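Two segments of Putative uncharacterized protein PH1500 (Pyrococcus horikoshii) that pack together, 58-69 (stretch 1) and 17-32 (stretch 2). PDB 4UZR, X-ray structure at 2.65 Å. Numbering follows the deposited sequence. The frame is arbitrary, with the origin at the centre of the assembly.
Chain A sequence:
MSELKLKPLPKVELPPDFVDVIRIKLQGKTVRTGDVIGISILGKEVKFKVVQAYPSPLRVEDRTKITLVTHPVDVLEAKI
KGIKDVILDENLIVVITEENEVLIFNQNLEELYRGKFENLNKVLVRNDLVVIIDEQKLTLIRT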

# COMPACT_ATOMS: atom_id res chain seq x y z
N LEU A 58 12.06 -42.60 10.00
CA LEU A 58 11.20 -43.75 10.25
C LEU A 58 11.57 -44.94 9.37
O LEU A 58 12.01 -44.76 8.23
CB LEU A 58 9.72 -43.36 10.08
CG LEU A 58 8.77 -44.13 9.16
CD1 LEU A 58 7.34 -43.79 9.55
CD2 LEU A 58 8.99 -43.77 7.70
N ARG A 59 11.39 -46.15 9.89
CA ARG A 59 11.61 -47.36 9.11
C ARG A 59 10.28 -47.94 8.66
O ARG A 59 9.43 -48.27 9.49
CB ARG A 59 12.41 -48.38 9.92
N VAL A 60 10.10 -48.06 7.35
CA VAL A 60 8.83 -48.50 6.78
C VAL A 60 8.49 -49.96 7.09
O VAL A 60 9.25 -50.87 6.77
CB VAL A 60 8.81 -48.30 5.25
CG1 VAL A 60 7.52 -48.85 4.67
CG2 VAL A 60 8.99 -46.83 4.91
N GLU A 61 7.34 -50.16 7.72
CA GLU A 61 6.83 -51.50 7.99
C GLU A 61 5.49 -51.69 7.27
O GLU A 61 5.06 -50.83 6.50
CB GLU A 61 6.65 -51.71 9.49
N ASP A 62 4.84 -52.82 7.53
CA ASP A 62 3.53 -53.12 6.95
C ASP A 62 2.44 -52.28 7.62
O ASP A 62 1.37 -52.05 7.05
CB ASP A 62 3.20 -54.61 7.08
CG ASP A 62 4.09 -55.47 6.20
OD1 ASP A 62 4.54 -54.98 5.15
OD2 ASP A 62 4.33 -56.64 6.57
N ARG A 63 2.74 -51.84 8.84
CA ARG A 63 1.81 -51.08 9.66
C ARG A 63 1.98 -49.56 9.50
O ARG A 63 1.36 -48.78 10.23
CB ARG A 63 1.96 -51.49 11.13
CG ARG A 63 3.41 -51.83 11.50
CD ARG A 63 4.23 -50.60 11.86
NE ARG A 63 3.98 -50.09 13.20
CZ ARG A 63 4.80 -49.25 13.82
NH1 ARG A 63 5.91 -48.85 13.21
NH2 ARG A 63 4.52 -48.81 15.04
N THR A 64 2.79 -49.16 8.54
CA THR A 64 2.99 -47.75 8.25
C THR A 64 1.80 -47.18 7.47
O THR A 64 1.47 -47.67 6.39
CB THR A 64 4.28 -47.52 7.46
OG1 THR A 64 5.41 -47.92 8.25
CG2 THR A 64 4.43 -46.05 7.09
N LYS A 65 1.17 -46.14 8.02
CA LYS A 65 0.04 -45.51 7.35
C LYS A 65 0.53 -44.57 6.26
O LYS A 65 1.38 -43.72 6.49
CB LYS A 65 -0.82 -44.75 8.36
CG LYS A 65 -1.49 -45.64 9.39
CD LYS A 65 -2.28 -44.84 10.41
CE LYS A 65 -3.03 -45.76 11.35
NZ LYS A 65 -3.90 -45.00 12.30
N ILE A 66 -0.03 -44.73 5.06
CA ILE A 66 0.35 -43.89 3.93
C ILE A 66 -0.82 -43.04 3.42
O ILE A 66 -1.90 -43.57 3.13
CB ILE A 66 0.92 -44.72 2.76
CG1 ILE A 66 2.12 -45.55 3.23
CG2 ILE A 66 1.31 -43.83 1.60
CD1 ILE A 66 2.74 -46.39 2.14
N THR A 67 -0.59 -41.74 3.30
CA THR A 67 -1.62 -40.79 2.92
C THR A 67 -1.20 -40.01 1.67
O THR A 67 -0.06 -39.54 1.58
CB THR A 67 -1.93 -39.80 4.06
OG1 THR A 67 -2.46 -40.52 5.19
CG2 THR A 67 -2.94 -38.76 3.63
N LEU A 68 -2.11 -39.87 0.71
CA LEU A 68 -1.86 -39.03 -0.45
C LEU A 68 -2.23 -37.58 -0.15
O LEU A 68 -3.35 -37.29 0.27
CB LEU A 68 -2.63 -39.54 -1.67
CG LEU A 68 -2.62 -38.66 -2.92
CD1 LEU A 68 -1.21 -38.43 -3.44
CD2 LEU A 68 -3.50 -39.27 -4.01
N VAL A 69 -1.27 -36.69 -0.37
CA VAL A 69 -1.43 -35.26 -0.12
C VAL A 69 -1.44 -34.50 -1.44
O VAL A 69 -0.69 -34.83 -2.35
CB VAL A 69 -0.33 -34.73 0.83
CG1 VAL A 69 -0.23 -33.22 0.79
CG2 VAL A 69 -0.58 -35.21 2.26
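Stretch 2, residues 17-32: DFVDVIRIKLQGKTVR

After Asp17, stretch 2 runs as a helix, turns from Leu26 to Lys29, and ends in a short strand at Thr30 and Val31 before Arg32. The helix lies over strand 65-69 of stretch 1. Their axes approach to 10.3 Å, and their N-to-C directions differ by 127°. The two stretches together bury 639 Å².

The short strand pairs antiparallel with Leu58 and Arg59. Val31 N donates to Leu58 O at 3.0 Å, and Leu58 N donates to Val31 O at 3.2 Å. Val60 N continues the ladder to Lys29 O at 3.2 Å. Beyond it, Gly28 N makes a weak bond to Val60 O at 3.5 Å. Arg59, modelled only to CB, and Thr30 point to one face of this pairing, Leu58 and Val31 to the other. There Leu58 CD2 lies 3.9 Å from Val31 CB.

The turn is type II. Gly28 has phi 89° and psi -1°, where a CB would jam against the carbonyl O of Gln27.

Val60 is the main bump of stretch 1. It fills the hollow between Leu26 and Val31. Val60 CB is 3.3 Å from Leu26 O; Val60 CG2 is 4.1 Å from Leu26 CB and 3.9 Å from Val31 CG2.

Ile66 is the second bump, pointing toward the helix. Ile66 CD1 reaches Val19 CG2 at 4.0 Å and lies over one face of the Arg23 guanidinium, 3.9 Å from Arg23 NH1. Arg23 starts sideways, but its extended chain brings the guanidinium to the loop at Asp62 and Thr64. Arg23 NH2 comes 2.8 Å from Thr64 O, at a poor angle for a hydrogen bond, and 3.8 Å from Asp62 O.

Further along the strand, Leu68 CD1 meets Phe18 CZ at 4.3 Å, obliquely to the ring.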

# COMPACT_ATOMS: atom_id res chain seq x y z
N ASP A 17 -4.33 -47.82 -6.87
CA ASP A 17 -3.58 -48.83 -6.12
C ASP A 17 -2.06 -48.65 -6.17
O ASP A 17 -1.31 -49.57 -5.85
CB ASP A 17 -3.96 -50.24 -6.60
CG ASP A 17 -3.72 -50.44 -8.08
OD1 ASP A 17 -3.75 -49.44 -8.83
OD2 ASP A 17 -3.51 -51.59 -8.50
N PHE A 18 -1.60 -47.46 -6.57
CA PHE A 18 -0.17 -47.17 -6.67
C PHE A 18 0.57 -47.31 -5.33
O PHE A 18 1.76 -47.63 -5.29
CB PHE A 18 0.05 -45.76 -7.23
CG PHE A 18 -0.20 -44.65 -6.24
CD1 PHE A 18 -1.49 -44.25 -5.94
CD2 PHE A 18 0.85 -44.02 -5.61
CE1 PHE A 18 -1.72 -43.23 -5.03
CE2 PHE A 18 0.63 -43.00 -4.70
CZ PHE A 18 -0.66 -42.61 -4.41
N VAL A 19 -0.17 -47.07 -4.25
CA VAL A 19 0.37 -47.14 -2.90
C VAL A 19 0.99 -48.51 -2.61
O VAL A 19 2.01 -48.60 -1.92
CB VAL A 19 -0.72 -46.78 -1.86
CG1 VAL A 19 -2.02 -47.53 -2.15
CG2 VAL A 19 -0.24 -47.04 -0.44
N ASP A 20 0.39 -49.57 -3.14
CA ASP A 20 0.92 -50.92 -3.01
C ASP A 20 2.33 -51.04 -3.62
O ASP A 20 3.25 -51.58 -3.00
CB ASP A 20 -0.03 -51.92 -3.65
CG ASP A 20 -1.43 -51.83 -3.08
OD1 ASP A 20 -1.60 -51.13 -2.06
OD2 ASP A 20 -2.35 -52.47 -3.63
N VAL A 21 2.47 -50.54 -4.85
CA VAL A 21 3.75 -50.53 -5.54
C VAL A 21 4.79 -49.74 -4.73
O VAL A 21 5.93 -50.19 -4.56
CB VAL A 21 3.61 -49.90 -6.94
CG1 VAL A 21 4.96 -49.84 -7.64
CG2 VAL A 21 2.62 -50.69 -7.78
N ILE A 22 4.38 -48.58 -4.22
CA ILE A 22 5.25 -47.77 -3.37
C ILE A 22 5.71 -48.56 -2.15
O ILE A 22 6.88 -48.52 -1.76
CB ILE A 22 4.56 -46.47 -2.91
CG1 ILE A 22 4.31 -45.55 -4.11
CG2 ILE A 22 5.39 -45.75 -1.87
CD1 ILE A 22 3.85 -44.16 -3.72
N ARG A 23 4.77 -49.30 -1.57
CA ARG A 23 5.04 -50.13 -0.40
C ARG A 23 6.10 -51.17 -0.72
O ARG A 23 7.01 -51.40 0.08
CB ARG A 23 3.75 -50.80 0.08
CG ARG A 23 3.24 -50.28 1.41
CD ARG A 23 2.09 -51.12 1.91
NE ARG A 23 1.61 -50.66 3.22
CZ ARG A 23 0.65 -49.76 3.38
NH1 ARG A 23 0.05 -49.22 2.33
NH2 ARG A 23 0.28 -49.40 4.61
N ILE A 24 5.97 -51.82 -1.87
CA ILE A 24 6.97 -52.80 -2.30
C ILE A 24 8.33 -52.13 -2.50
O ILE A 24 9.37 -52.73 -2.21
CB ILE A 24 6.54 -53.53 -3.59
CG1 ILE A 24 5.26 -54.33 -3.35
CG2 ILE A 24 7.64 -54.47 -4.07
CD1 ILE A 24 4.66 -54.91 -4.62
N LYS A 25 8.33 -50.89 -2.97
CA LYS A 25 9.58 -50.16 -3.16
C LYS A 25 10.27 -49.78 -1.85
O LYS A 25 11.50 -49.77 -1.77
CB LYS A 25 9.36 -48.90 -4.00
CG LYS A 25 10.59 -48.44 -4.76
CD LYS A 25 10.78 -49.22 -6.05
N LEU A 26 9.49 -49.46 -0.82
CA LEU A 26 10.05 -48.92 0.42
C LEU A 26 10.16 -49.94 1.55
O LEU A 26 10.50 -49.58 2.68
CB LEU A 26 9.23 -47.71 0.89
CG LEU A 26 9.26 -46.48 -0.01
CD1 LEU A 26 8.42 -45.36 0.59
CD2 LEU A 26 10.70 -46.01 -0.24
N GLN A 27 9.86 -51.21 1.26
CA GLN A 27 9.89 -52.26 2.28
C GLN A 27 11.26 -52.40 2.94
O GLN A 27 12.22 -52.87 2.33
CB GLN A 27 9.47 -53.60 1.67
N GLY A 28 11.34 -52.00 4.21
CA GLY A 28 12.55 -52.15 5.00
C GLY A 28 13.52 -50.98 4.90
O GLY A 28 14.57 -50.99 5.54
N LYS A 29 13.16 -49.98 4.10
CA LYS A 29 14.01 -48.81 3.90
C LYS A 29 13.66 -47.65 4.83
O LYS A 29 12.58 -47.62 5.43
CB LYS A 29 13.99 -48.38 2.43
CG LYS A 29 15.30 -48.66 1.71
CD LYS A 29 15.09 -49.48 0.45
CE LYS A 29 14.32 -48.72 -0.60
NZ LYS A 29 14.13 -49.55 -1.83
N THR A 30 14.58 -46.70 4.94
CA THR A 30 14.41 -45.54 5.82
C THR A 30 13.94 -44.30 5.05
O THR A 30 14.48 -43.97 4.00
CB THR A 30 15.73 -45.20 6.55
OG1 THR A 30 16.04 -46.25 7.47
CG2 THR A 30 15.61 -43.88 7.30
N VAL A 31 12.93 -43.62 5.59
CA VAL A 31 12.34 -42.46 4.94
C VAL A 31 12.32 -41.27 5.90
O VAL A 31 11.89 -41.39 7.05
CB VAL A 31 10.91 -42.76 4.45
CG1 VAL A 31 10.23 -41.49 3.99
CG2 VAL A 31 10.95 -43.80 3.34
N ARG A 32 12.78 -40.12 5.42
CA ARG A 32 12.83 -38.89 6.21
C ARG A 32 11.95 -37.80 5.61
O ARG A 32 11.61 -37.86 4.42
CB ARG A 32 14.28 -38.41 6.31
CG ARG A 32 15.08 -39.04 7.43
CD ARG A 32 16.53 -39.24 7.01
NE ARG A 32 17.34 -39.84 8.06
CZ ARG A 32 18.48 -39.33 8.50
NH1 ARG A 32 18.95 -38.21 7.97
NH2 ARG A 32 19.16 -39.94 9.46